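Local coordinates for protein chitinase (Paenibacillus sp. FPU-7, PDB 5GZT) that probably hydrolyses internal beta-1,4 linkages between N-acetylglucosamine units of chitin, as a multi-modular bacterial enzyme with two family 18 glycosidase domains, at residues 182-186 and 264-270; 191-197 and 273-277; 785-789 and 1125-1129; 984-988 and 997-1001. All blocks are in the same frame, centred on the assembly; numbering follows the deposited sequence.

Contact 1. Residues 182-186 and 264-270; sequences PVVKL and VTSDTVT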
loop_
_atom_site.group_PDB
_atom_site.type_symbol
_atom_site.label_atom_id
_atom_site.label_comp_id
_atom_site.label_asym_id
_atom_site.label_seq_id
_atom_site.Cartn_x
_atom_site.Cartn_y
_atom_site.Cartn_z
ATOM N N PRO B 182 31.113 -26.237 -6.056
ATOM C CA PRO B 182 29.707 -25.831 -6.174
ATOM C C PRO B 182 29.561 -24.306 -6.287
ATOM O O PRO B 182 29.900 -23.570 -5.355
ATOM C CB PRO B 182 29.055 -26.378 -4.892
ATOM C CG PRO B 182 30.171 -26.569 -3.927
ATOM C CD PRO B 182 31.420 -26.809 -4.726
ATOM N N VAL B 183 29.098 -23.862 -7.455
ATOM C CA VAL B 183 28.779 -22.460 -7.737
ATOM C C VAL B 183 27.253 -22.371 -7.829
ATOM O O VAL B 183 26.631 -23.246 -8.449
ATOM C CB VAL B 183 29.452 -22.014 -9.066
ATOM C CG1 VAL B 183 28.877 -20.702 -9.610
ATOM C CG2 VAL B 183 30.961 -21.910 -8.881
ATOM N N VAL B 184 26.660 -21.343 -7.200
ATOM C CA VAL B 184 25.215 -20.997 -7.358
ATOM C C VAL B 184 25.040 -19.735 -8.196
ATOM O O VAL B 184 25.480 -18.684 -7.761
ATOM C CB VAL B 184 24.525 -20.718 -5.989
ATOM C CG1 VAL B 184 23.084 -20.219 -6.196
ATOM C CG2 VAL B 184 24.581 -21.954 -5.085
ATOM N N LYS B 185 24.405 -19.839 -9.366
ATOM C CA LYS B 185 23.936 -18.664 -10.157
ATOM C C LYS B 185 22.409 -18.378 -10.040
ATOM O O LYS B 185 21.578 -19.222 -10.399
ATOM C CB LYS B 185 24.249 -18.846 -11.632
ATOM C CG LYS B 185 25.721 -19.079 -11.929
ATOM C CD LYS B 185 26.003 -19.174 -13.434
ATOM C CE LYS B 185 25.644 -17.913 -14.210
ATOM N NZ LYS B 185 26.167 -16.675 -13.564
ATOM N N LEU B 186 22.055 -17.166 -9.592
ATOM C CA LEU B 186 20.646 -16.695 -9.528
ATOM C C LEU B 186 20.108 -16.423 -10.931
ATOM O O LEU B 186 20.746 -15.695 -11.684
ATOM C CB LEU B 186 20.536 -15.404 -8.694
ATOM C CG LEU B 186 21.107 -15.479 -7.256
ATOM C CD1 LEU B 186 20.937 -14.202 -6.432
ATOM C CD2 LEU B 186 20.554 -16.685 -6.501
ATOM N N VAL B 264 32.803 -28.963 1.394
ATOM C CA VAL B 264 32.968 -27.955 0.305
ATOM C C VAL B 264 31.684 -27.089 0.130
ATOM O O VAL B 264 30.793 -27.404 -0.665
ATOM C CB VAL B 264 33.523 -28.533 -1.058
ATOM C CG1 VAL B 264 34.955 -29.036 -0.898
ATOM C CG2 VAL B 264 32.669 -29.640 -1.667
ATOM N N THR B 265 31.631 -25.995 0.906
ATOM C CA THR B 265 30.455 -25.114 1.056
ATOM C C THR B 265 30.547 -23.880 0.122
ATOM O O THR B 265 31.512 -23.105 0.186
ATOM C CB THR B 265 30.261 -24.741 2.560
ATOM O OG1 THR B 265 28.871 -24.689 2.857
ATOM C CG2 THR B 265 30.970 -23.406 3.008
ATOM N N SER B 266 29.545 -23.713 -0.744
ATOM C CA SER B 266 29.618 -22.747 -1.865
ATOM C C SER B 266 29.688 -21.279 -1.427
ATOM O O SER B 266 29.384 -20.929 -0.271
ATOM C CB SER B 266 28.412 -22.915 -2.821
ATOM O OG SER B 266 28.446 -22.008 -3.928
ATOM N N ASP B 267 30.117 -20.440 -2.375
ATOM C CA ASP B 267 29.948 -18.994 -2.277
ATOM C C ASP B 267 28.477 -18.698 -2.007
ATOM O O ASP B 267 27.619 -19.188 -2.739
ATOM C CB ASP B 267 30.382 -18.301 -3.584
ATOM C CG ASP B 267 31.883 -18.013 -3.640
ATOM O OD1 ASP B 267 32.595 -18.216 -2.629
ATOM O OD2 ASP B 267 32.355 -17.559 -4.704
ATOM N N THR B 268 28.225 -17.953 -0.922
ATOM C CA THR B 268 26.880 -17.471 -0.512
ATOM C C THR B 268 26.442 -16.323 -1.461
ATOM O O THR B 268 27.134 -15.333 -1.579
ATOM C CB THR B 268 26.891 -17.055 1.001
ATOM O OG1 THR B 268 26.756 -18.224 1.811
ATOM C CG2 THR B 268 25.776 -16.091 1.375
ATOM N N VAL B 269 25.331 -16.485 -2.177
ATOM C CA VAL B 269 24.839 -15.420 -3.083
ATOM C C VAL B 269 23.563 -14.828 -2.470
ATOM O O VAL B 269 22.830 -15.504 -1.714
ATOM C CB VAL B 269 24.586 -15.906 -4.539
ATOM C CG1 VAL B 269 24.733 -14.752 -5.526
ATOM C CG2 VAL B 269 25.541 -17.026 -4.921
ATOM N N THR B 270 23.338 -13.545 -2.759
ATOM C CA THR B 270 22.213 -12.786 -2.179
ATOM C C THR B 270 21.452 -11.935 -3.207
ATOM O O THR B 270 21.962 -11.617 -4.305
ATOM C CB THR B 270 22.677 -11.870 -1.016
ATOM O OG1 THR B 270 23.873 -11.161 -1.388
ATOM C CG2 THR B 270 22.908 -12.669 0.231
HETATM O O HOH W 1 28.027 -19.116 -5.701
#
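Two sheets of a small beta-sandwich domain meet at one edge here. Strand 184-191 belongs to an antiparallel sheet, where Lys185 bonds to Asn202 through the backbone. The chain of 264-270 pairs instead with strand 251-261, through Ser266 to Thr259 and Val269 to Val257. The two segments run the same way, with end-to-end directions 12° apart. The apolar contacts are spread along the edge. Pro182 CD lies 4.4 Å from Val264 CG2. Further on, Val184 CB meets Val269 CG2 at 4.0 Å, and Leu186 CD1 meets Val269 CG1 at 3.9 Å. Val184 and Leu186 also touch Phe201 and strand 251-261, so they face the interior between the sheets. The proline ring also rests on a carbonyl, with Pro182 CG in van der Waals contact with Val264 O at 3.4 Å. Two polar links join the segments. Water 1 accepts from Val184 N and donates to Asp267 O, both at 3.0 Å, bridging backbones that do not pair directly. The direct bond is short: Ser266 OG donates to Pro182 O at 2.6 Å.

Contact 2. Residues 191-197 and 273-277; sequences SNNDRQL and AFVQG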
loop_
_atom_site.group_PDB
_atom_site.type_symbol
_atom_site.label_atom_id
_atom_site.label_comp_id
_atom_site.label_asym_id
_atom_site.label_seq_id
_atom_site.Cartn_x
_atom_site.Cartn_y
_atom_site.Cartn_z
ATOM N N SER B 191 6.691 -13.418 -7.721
ATOM C CA SER B 191 5.634 -13.530 -6.708
ATOM C C SER B 191 4.341 -13.893 -7.427
ATOM O O SER B 191 4.281 -13.884 -8.645
ATOM C CB SER B 191 5.486 -12.198 -5.943
ATOM O OG SER B 191 4.700 -12.379 -4.786
ATOM N N ASN B 192 3.333 -14.293 -6.689
ATOM C CA ASN B 192 2.006 -14.468 -7.270
ATOM C C ASN B 192 0.983 -13.790 -6.374
ATOM O O ASN B 192 1.334 -13.324 -5.308
ATOM C CB ASN B 192 1.677 -15.968 -7.449
ATOM C CG ASN B 192 1.853 -16.764 -6.175
ATOM O OD1 ASN B 192 1.683 -16.274 -5.032
ATOM N ND2 ASN B 192 2.256 -18.003 -6.360
ATOM N N ASN B 193 -0.280 -13.811 -6.805
ATOM C CA ASN B 193 -1.402 -13.237 -6.065
ATOM C C ASN B 193 -1.504 -13.761 -4.630
ATOM O O ASN B 193 -1.891 -13.019 -3.678
ATOM C CB ASN B 193 -2.695 -13.547 -6.799
ATOM C CG ASN B 193 -2.797 -12.868 -8.139
ATOM O OD1 ASN B 193 -1.969 -12.054 -8.564
ATOM N ND2 ASN B 193 -3.824 -13.197 -8.815
ATOM N N ASP B 194 -1.111 -15.029 -4.468
ATOM C CA ASP B 194 -1.146 -15.715 -3.183
ATOM C C ASP B 194 0.012 -15.338 -2.241
ATOM O O ASP B 194 0.071 -15.817 -1.109
ATOM C CB ASP B 194 -1.130 -17.249 -3.406
ATOM C CG ASP B 194 -2.484 -17.811 -3.883
ATOM O OD1 ASP B 194 -3.569 -17.280 -3.500
ATOM O OD2 ASP B 194 -2.446 -18.831 -4.624
ATOM N N ARG B 195 0.939 -14.528 -2.720
ATOM C CA ARG B 195 2.032 -14.050 -1.934
ATOM C C ARG B 195 3.016 -15.159 -1.558
ATOM O O ARG B 195 3.562 -15.220 -0.441
ATOM C CB ARG B 195 1.495 -13.191 -0.768
ATOM C CG ARG B 195 0.876 -11.919 -1.338
ATOM C CD ARG B 195 0.441 -11.024 -0.250
ATOM N NE ARG B 195 -0.711 -11.640 0.368
ATOM C CZ ARG B 195 -0.840 -11.965 1.630
ATOM N NH1 ARG B 195 0.132 -11.767 2.512
ATOM N NH2 ARG B 195 -1.986 -12.509 2.008
ATOM N N GLN B 196 3.258 -16.013 -2.553
ATOM C CA GLN B 196 4.450 -16.849 -2.565
ATOM C C GLN B 196 5.625 -16.178 -3.219
ATOM O O GLN B 196 5.487 -15.443 -4.181
ATOM C CB GLN B 196 4.215 -18.130 -3.314
ATOM C CG GLN B 196 3.233 -19.007 -2.599
ATOM C CD GLN B 196 3.058 -20.297 -3.339
ATOM O OE1 GLN B 196 2.753 -20.291 -4.520
ATOM N NE2 GLN B 196 3.267 -21.406 -2.659
ATOM N N LEU B 197 6.782 -16.455 -2.649
ATOM C CA LEU B 197 8.054 -16.105 -3.193
ATOM C C LEU B 197 8.650 -17.350 -3.896
ATOM O O LEU B 197 8.657 -18.456 -3.331
ATOM C CB LEU B 197 8.946 -15.637 -2.058
ATOM C CG LEU B 197 10.287 -15.044 -2.439
ATOM C CD1 LEU B 197 10.166 -14.069 -3.574
ATOM C CD2 LEU B 197 10.944 -14.361 -1.247
ATOM N N ALA B 273 13.845 -9.964 -3.446
ATOM C CA ALA B 273 12.609 -10.319 -4.153
ATOM C C ALA B 273 11.460 -9.447 -3.668
ATOM O O ALA B 273 11.502 -8.908 -2.558
ATOM C CB ALA B 273 12.226 -11.753 -3.892
ATOM N N PHE B 274 10.410 -9.386 -4.463
ATOM C CA PHE B 274 9.278 -8.492 -4.156
ATOM C C PHE B 274 8.008 -9.301 -4.105
ATOM O O PHE B 274 7.682 -10.000 -5.059
ATOM C CB PHE B 274 9.219 -7.450 -5.227
ATOM C CG PHE B 274 10.485 -6.662 -5.361
ATOM C CD1 PHE B 274 10.792 -5.682 -4.443
ATOM C CD2 PHE B 274 11.403 -6.943 -6.366
ATOM C CE1 PHE B 274 11.958 -4.943 -4.537
ATOM C CE2 PHE B 274 12.608 -6.218 -6.453
ATOM C CZ PHE B 274 12.873 -5.211 -5.529
ATOM N N VAL B 275 7.328 -9.239 -2.968
ATOM C CA VAL B 275 6.087 -9.982 -2.738
ATOM C C VAL B 275 4.915 -9.014 -3.063
ATOM O O VAL B 275 4.906 -7.865 -2.594
ATOM C CB VAL B 275 6.076 -10.554 -1.306
ATOM C CG1 VAL B 275 4.741 -11.141 -0.924
ATOM C CG2 VAL B 275 7.146 -11.654 -1.202
ATOM N N GLN B 276 3.993 -9.462 -3.925
ATOM C CA GLN B 276 2.837 -8.661 -4.328
ATOM C C GLN B 276 2.024 -8.228 -3.078
ATOM O O GLN B 276 2.197 -8.748 -1.988
ATOM C CB GLN B 276 1.929 -9.461 -5.276
ATOM C CG GLN B 276 2.482 -9.718 -6.660
ATOM C CD GLN B 276 1.506 -10.561 -7.507
ATOM O OE1 GLN B 276 0.315 -10.678 -7.187
ATOM N NE2 GLN B 276 2.005 -11.148 -8.590
ATOM N N GLY B 277 1.106 -7.290 -3.273
ATOM C CA GLY B 277 0.156 -6.919 -2.229
ATOM C C GLY B 277 0.448 -5.634 -1.461
ATOM O O GLY B 277 -0.198 -5.345 -0.452
#
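Residues 191-197 form the connection between strands 184-191 and 197-203, with a type I turn from Asn192 to Arg195. Arg195 N donates to Asn192 O at 2.9 Å within that turn. Opposite lies the end of the extended run 273-275, and the closest CA atoms are those of Ser191 and Val275, 5.3 Å apart. One direct hydrogen bond is clear: Gln276 N donates to Ser191 OG at 3.1 Å. Ser191 OG also donates to Gln196 O at 3.2 Å, so it links the connection to itself and to its neighbour. Asn192 braces the connection from within. Asn192 OD1 accepts from Gln196 N at 2.9 Å, and Asn192 ND2 donates to Gln196 OE1 at 3.0 Å. Arg195 CB packs on Val275 CG1 at 3.8 Å, while Arg195 NH1 bonds to Leu248 O. Gln276 buries much of its side chain here, and its NE2 reaches Asn616 OD1. Gly277 has phi 102°, which disfavours a side chain. One would also crowd Arg195 CD. The arrangement is a beta-hairpin connection packed against a strand of the facing sheet, where a beta-sandwich domain meets the first family 18 TIM barrel.

Contact 3. Residues 785-789 and 1125-1129; sequences ATKLT and LGAIF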
loop_
_atom_site.group_PDB
_atom_site.type_symbol
_atom_site.label_atom_id
_atom_site.label_comp_id
_atom_site.label_asym_id
_atom_site.label_seq_id
_atom_site.Cartn_x
_atom_site.Cartn_y
_atom_site.Cartn_z
ATOM N N ALA B 785 -45.683 2.215 34.666
ATOM C CA ALA B 785 -46.036 1.124 33.791
ATOM C C ALA B 785 -46.591 1.646 32.530
ATOM O O ALA B 785 -46.724 0.878 31.647
ATOM C CB ALA B 785 -47.063 0.218 34.474
ATOM N N THR B 786 -46.944 2.950 32.447
ATOM C CA THR B 786 -47.378 3.548 31.192
ATOM C C THR B 786 -46.245 3.719 30.158
ATOM O O THR B 786 -46.510 3.910 28.980
ATOM C CB THR B 786 -48.066 4.930 31.389
ATOM O OG1 THR B 786 -47.140 5.841 32.007
ATOM C CG2 THR B 786 -49.248 4.795 32.272
ATOM N N LYS B 787 -45.010 3.729 30.618
ATOM C CA LYS B 787 -43.850 3.906 29.792
ATOM C C LYS B 787 -43.153 2.596 29.446
ATOM O O LYS B 787 -42.409 2.579 28.515
ATOM C CB LYS B 787 -42.883 4.817 30.459
ATOM C CG LYS B 787 -43.383 6.290 30.375
ATOM C CD LYS B 787 -42.390 7.291 30.933
ATOM C CE LYS B 787 -42.920 8.711 30.802
ATOM N NZ LYS B 787 -44.255 8.734 31.439
ATOM N N LEU B 788 -43.438 1.515 30.167
ATOM C CA LEU B 788 -42.948 0.174 29.813
ATOM C C LEU B 788 -43.960 -0.644 29.070
ATOM O O LEU B 788 -45.182 -0.552 29.316
ATOM C CB LEU B 788 -42.475 -0.580 31.080
ATOM C CG LEU B 788 -41.538 0.162 31.981
ATOM C CD1 LEU B 788 -41.150 -0.618 33.171
ATOM C CD2 LEU B 788 -40.273 0.480 31.190
ATOM N N THR B 789 -43.493 -1.470 28.128
ATOM C CA THR B 789 -44.352 -2.542 27.629
ATOM C C THR B 789 -44.027 -3.815 28.373
ATOM O O THR B 789 -44.847 -4.764 28.399
ATOM C CB THR B 789 -44.136 -2.789 26.127
ATOM O OG1 THR B 789 -42.815 -3.258 25.905
ATOM C CG2 THR B 789 -44.402 -1.418 25.340
ATOM N N LEU B 1125 -35.309 6.751 31.223
ATOM C CA LEU B 1125 -36.480 6.056 30.661
ATOM C C LEU B 1125 -37.252 6.994 29.771
ATOM O O LEU B 1125 -37.641 6.614 28.653
ATOM C CB LEU B 1125 -37.356 5.487 31.754
ATOM C CG LEU B 1125 -38.729 4.989 31.386
ATOM C CD1 LEU B 1125 -38.655 3.865 30.378
ATOM C CD2 LEU B 1125 -39.463 4.524 32.624
ATOM N N GLY B 1126 -37.410 8.244 30.196
ATOM C CA GLY B 1126 -38.186 9.201 29.399
ATOM C C GLY B 1126 -37.533 9.453 28.028
ATOM O O GLY B 1126 -38.200 9.604 27.055
ATOM N N ALA B 1127 -36.223 9.419 27.970
ATOM C CA ALA B 1127 -35.499 9.574 26.746
ATOM C C ALA B 1127 -35.768 8.432 25.740
ATOM O O ALA B 1127 -35.994 8.664 24.543
ATOM C CB ALA B 1127 -34.014 9.685 27.026
ATOM N N ILE B 1128 -35.804 7.217 26.256
ATOM C CA ILE B 1128 -36.111 6.055 25.434
ATOM C C ILE B 1128 -37.510 6.177 24.945
ATOM O O ILE B 1128 -37.781 6.090 23.759
ATOM C CB ILE B 1128 -35.905 4.731 26.216
ATOM C CG1 ILE B 1128 -34.421 4.605 26.624
ATOM C CG2 ILE B 1128 -36.294 3.532 25.300
ATOM C CD1 ILE B 1128 -34.187 3.523 27.640
ATOM N N PHE B 1129 -38.426 6.356 25.867
ATOM C CA PHE B 1129 -39.810 6.320 25.587
ATOM C C PHE B 1129 -40.165 7.424 24.594
ATOM O O PHE B 1129 -40.962 7.205 23.665
ATOM C CB PHE B 1129 -40.590 6.544 26.904
ATOM C CG PHE B 1129 -42.095 6.609 26.728
ATOM C CD1 PHE B 1129 -42.856 5.434 26.673
ATOM C CD2 PHE B 1129 -42.766 7.845 26.700
ATOM C CE1 PHE B 1129 -44.232 5.462 26.502
ATOM C CE2 PHE B 1129 -44.166 7.921 26.524
ATOM C CZ PHE B 1129 -44.921 6.712 26.456
#
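Lys787 lays its aliphatic chain over one face of the Phe1129 ring. Lys787 CG sits 3.8 Å from the Phe1129 ring centroid and 9° off the normal, a CH-pi contact. The charged end adds little, because Lys787 NZ is 5.3 Å from the Phe1129 centroid, at most a weak cation-pi attraction. That amine is instead salt-bridged to Asp784. The backbone of the loop also meets the ring, with Lys787 O 3.4 Å from Phe1129 CD1. One helical turn earlier, Leu1125 continues the packing. Leu1125 CD2 lies 4.1 Å from Lys787 CB, and Leu1125 CD1 lies 3.8 Å from Leu788 CD2. The spacing is that of a helix, as the bond from Phe1129 N to Leu1125 O at 2.9 Å confirms. Leu788 and Leu1125 both reach Phe1113 of strand 1110-1114, and Leu1125 and Phe1129 touch Leu766 of strand 765-771. The C-terminal helix 1123-1133 thus packs against the loop between strands 765-771 and 790-799, setting the last helix of the second family 18 TIM barrel against its first beta-strand connection.

Contact 4. Residues 984-988 and 997-1001; sequences ASVYT and SADSV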
loop_
_atom_site.group_PDB
_atom_site.type_symbol
_atom_site.label_atom_id
_atom_site.label_comp_id
_atom_site.label_asym_id
_atom_site.label_seq_id
_atom_site.Cartn_x
_atom_site.Cartn_y
_atom_site.Cartn_z
ATOM N N ALA B 984 -20.481 1.254 26.423
ATOM C CA ALA B 984 -21.838 1.085 25.959
ATOM C C ALA B 984 -22.177 1.815 24.654
ATOM O O ALA B 984 -23.356 2.071 24.361
ATOM C CB ALA B 984 -22.768 1.562 27.041
ATOM N N SER B 985 -21.175 2.128 23.834
ATOM C CA SER B 985 -21.439 3.033 22.701
ATOM C C SER B 985 -22.351 2.417 21.652
ATOM O O SER B 985 -22.149 1.248 21.250
ATOM C CB SER B 985 -20.140 3.443 22.025
ATOM O OG SER B 985 -19.399 2.329 21.593
ATOM N N VAL B 986 -23.294 3.209 21.156
ATOM C CA VAL B 986 -24.184 2.757 20.116
ATOM C C VAL B 986 -23.516 2.528 18.754
ATOM O O VAL B 986 -23.806 1.462 18.140
ATOM C CB VAL B 986 -25.469 3.560 20.065
ATOM C CG1 VAL B 986 -25.229 5.053 20.168
ATOM C CG2 VAL B 986 -26.301 3.209 18.841
ATOM N N TYR B 987 -22.560 3.384 18.341
ATOM C CA TYR B 987 -21.666 3.090 17.213
ATOM C C TYR B 987 -20.202 2.982 17.616
ATOM O O TYR B 987 -19.792 3.370 18.735
ATOM C CB TYR B 987 -21.878 4.118 16.066
ATOM C CG TYR B 987 -23.337 4.247 15.569
ATOM C CD1 TYR B 987 -23.877 3.422 14.583
ATOM C CD2 TYR B 987 -24.125 5.227 16.039
ATOM C CE1 TYR B 987 -25.228 3.584 14.125
ATOM C CE2 TYR B 987 -25.433 5.372 15.629
ATOM C CZ TYR B 987 -25.990 4.551 14.686
ATOM O OH TYR B 987 -27.364 4.797 14.354
ATOM N N THR B 988 -19.431 2.317 16.766
ATOM C CA THR B 988 -18.028 2.098 17.075
ATOM C C THR B 988 -17.329 3.449 16.724
ATOM O O THR B 988 -17.486 3.958 15.583
ATOM C CB THR B 988 -17.423 1.007 16.183
ATOM O OG1 THR B 988 -18.002 -0.275 16.444
ATOM C CG2 THR B 988 -15.918 0.913 16.452
ATOM N N SER B 997 -19.590 -1.954 19.634
ATOM C CA SER B 997 -20.733 -1.076 19.796
ATOM C C SER B 997 -21.997 -1.867 19.662
ATOM O O SER B 997 -21.966 -2.976 19.162
ATOM C CB SER B 997 -20.680 0.043 18.723
ATOM O OG SER B 997 -20.671 -0.507 17.449
ATOM N N ALA B 998 -23.116 -1.239 19.948
ATOM C CA ALA B 998 -24.411 -1.841 19.661
ATOM C C ALA B 998 -24.488 -2.239 18.197
ATOM O O ALA B 998 -24.952 -3.317 17.865
ATOM C CB ALA B 998 -25.542 -0.907 20.000
ATOM N N ASP B 999 -24.073 -1.332 17.312
ATOM C CA ASP B 999 -24.081 -1.551 15.865
ATOM C C ASP B 999 -23.281 -2.750 15.529
ATOM O O ASP B 999 -23.784 -3.640 14.793
ATOM C CB ASP B 999 -23.564 -0.260 15.123
ATOM C CG ASP B 999 -23.591 -0.395 13.634
ATOM O OD1 ASP B 999 -24.635 -0.806 13.089
ATOM O OD2 ASP B 999 -22.530 -0.201 13.006
ATOM N N SER B 1000 -22.037 -2.842 16.015
ATOM C CA SER B 1000 -21.183 -3.953 15.642
ATOM C C SER B 1000 -21.714 -5.258 16.221
ATOM O O SER B 1000 -21.743 -6.284 15.496
ATOM C CB SER B 1000 -19.731 -3.800 16.098
ATOM O OG SER B 1000 -19.571 -3.938 17.491
ATOM N N VAL B 1001 -22.194 -5.206 17.452
ATOM C CA VAL B 1001 -22.727 -6.457 18.092
ATOM C C VAL B 1001 -24.000 -6.977 17.430
ATOM O O VAL B 1001 -24.141 -8.157 17.033
ATOM C CB VAL B 1001 -22.975 -6.204 19.587
ATOM C CG1 VAL B 1001 -23.613 -7.417 20.228
ATOM C CG2 VAL B 1001 -21.697 -5.939 20.272
HETATM O O HOH W 2 -20.398 0.993 14.166
#
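A capping box starts helix 998-1007, and the loop 984-988 packs across that helix end. Ser997 is the N-cap. Ser997 OG accepts from Ser1000 N at 3.1 Å, and Ser1000 OG accepts in return from Ser997 N at 2.9 Å. The first backbone amides of the helix find acceptors in the loop: Ala998 N donates to Ser985 O at 3.0 Å, and Asp999 N donates to Val986 O at 2.9 Å. These amides have no helical carbonyl before them to bond to, so the loop supplies the missing partners. Ser997 OG also donates to Thr988 OG1 at 2.9 Å, and Thr988 OG1 in turn bonds to Asp995 O. The cap is therefore tied to both the loop and the chain just before the helix. This helix lies between strands 964-967 and 1015-1020 along the chain, as a helix of the second family 18 TIM barrel's beta-alpha repeat. Helix 1093-1106 packs beside the contact, with Val986 touching Tyr1098 and Lys1099. Apolar contact between the two segments is slight. Val986 CG2 is 4.3 Å from Ala998 CB, and the ring atom Tyr987 CD1 is 3.7 Å from Asp999 CB. Asp999 OD1 bonds to Tyr1102 OH. Water 2 completes the join, accepting from Thr988 N at 3.1 Å and donating to Asp999 OD2 at 2.7 Å.

Contacts 1 and 2 share strand 264-284 and lie 24 Å apart, centre to centre. Their segments alternate along the chain. The two contacts set the start and the end of strand 184-191 against that one long strand, which runs on into the first TIM barrel. Contacts 3 and 4 belong to the second barrel, with centres 22 Å apart and nearest atoms about 11 Å apart. Contact 3 brings together the barrel's early and late parts, and contact 4 lies between them in sequence. The two groups do not touch: contacts 2 and 4 have centres 37 Å apart and nearest atoms about 24 Å apart, and the centres of contacts 1 and 3 are 80 Å apart. The bound sodium ion is held by Glu44, Thr50, Phe52 and Ser72, none of which belongs to these contacts.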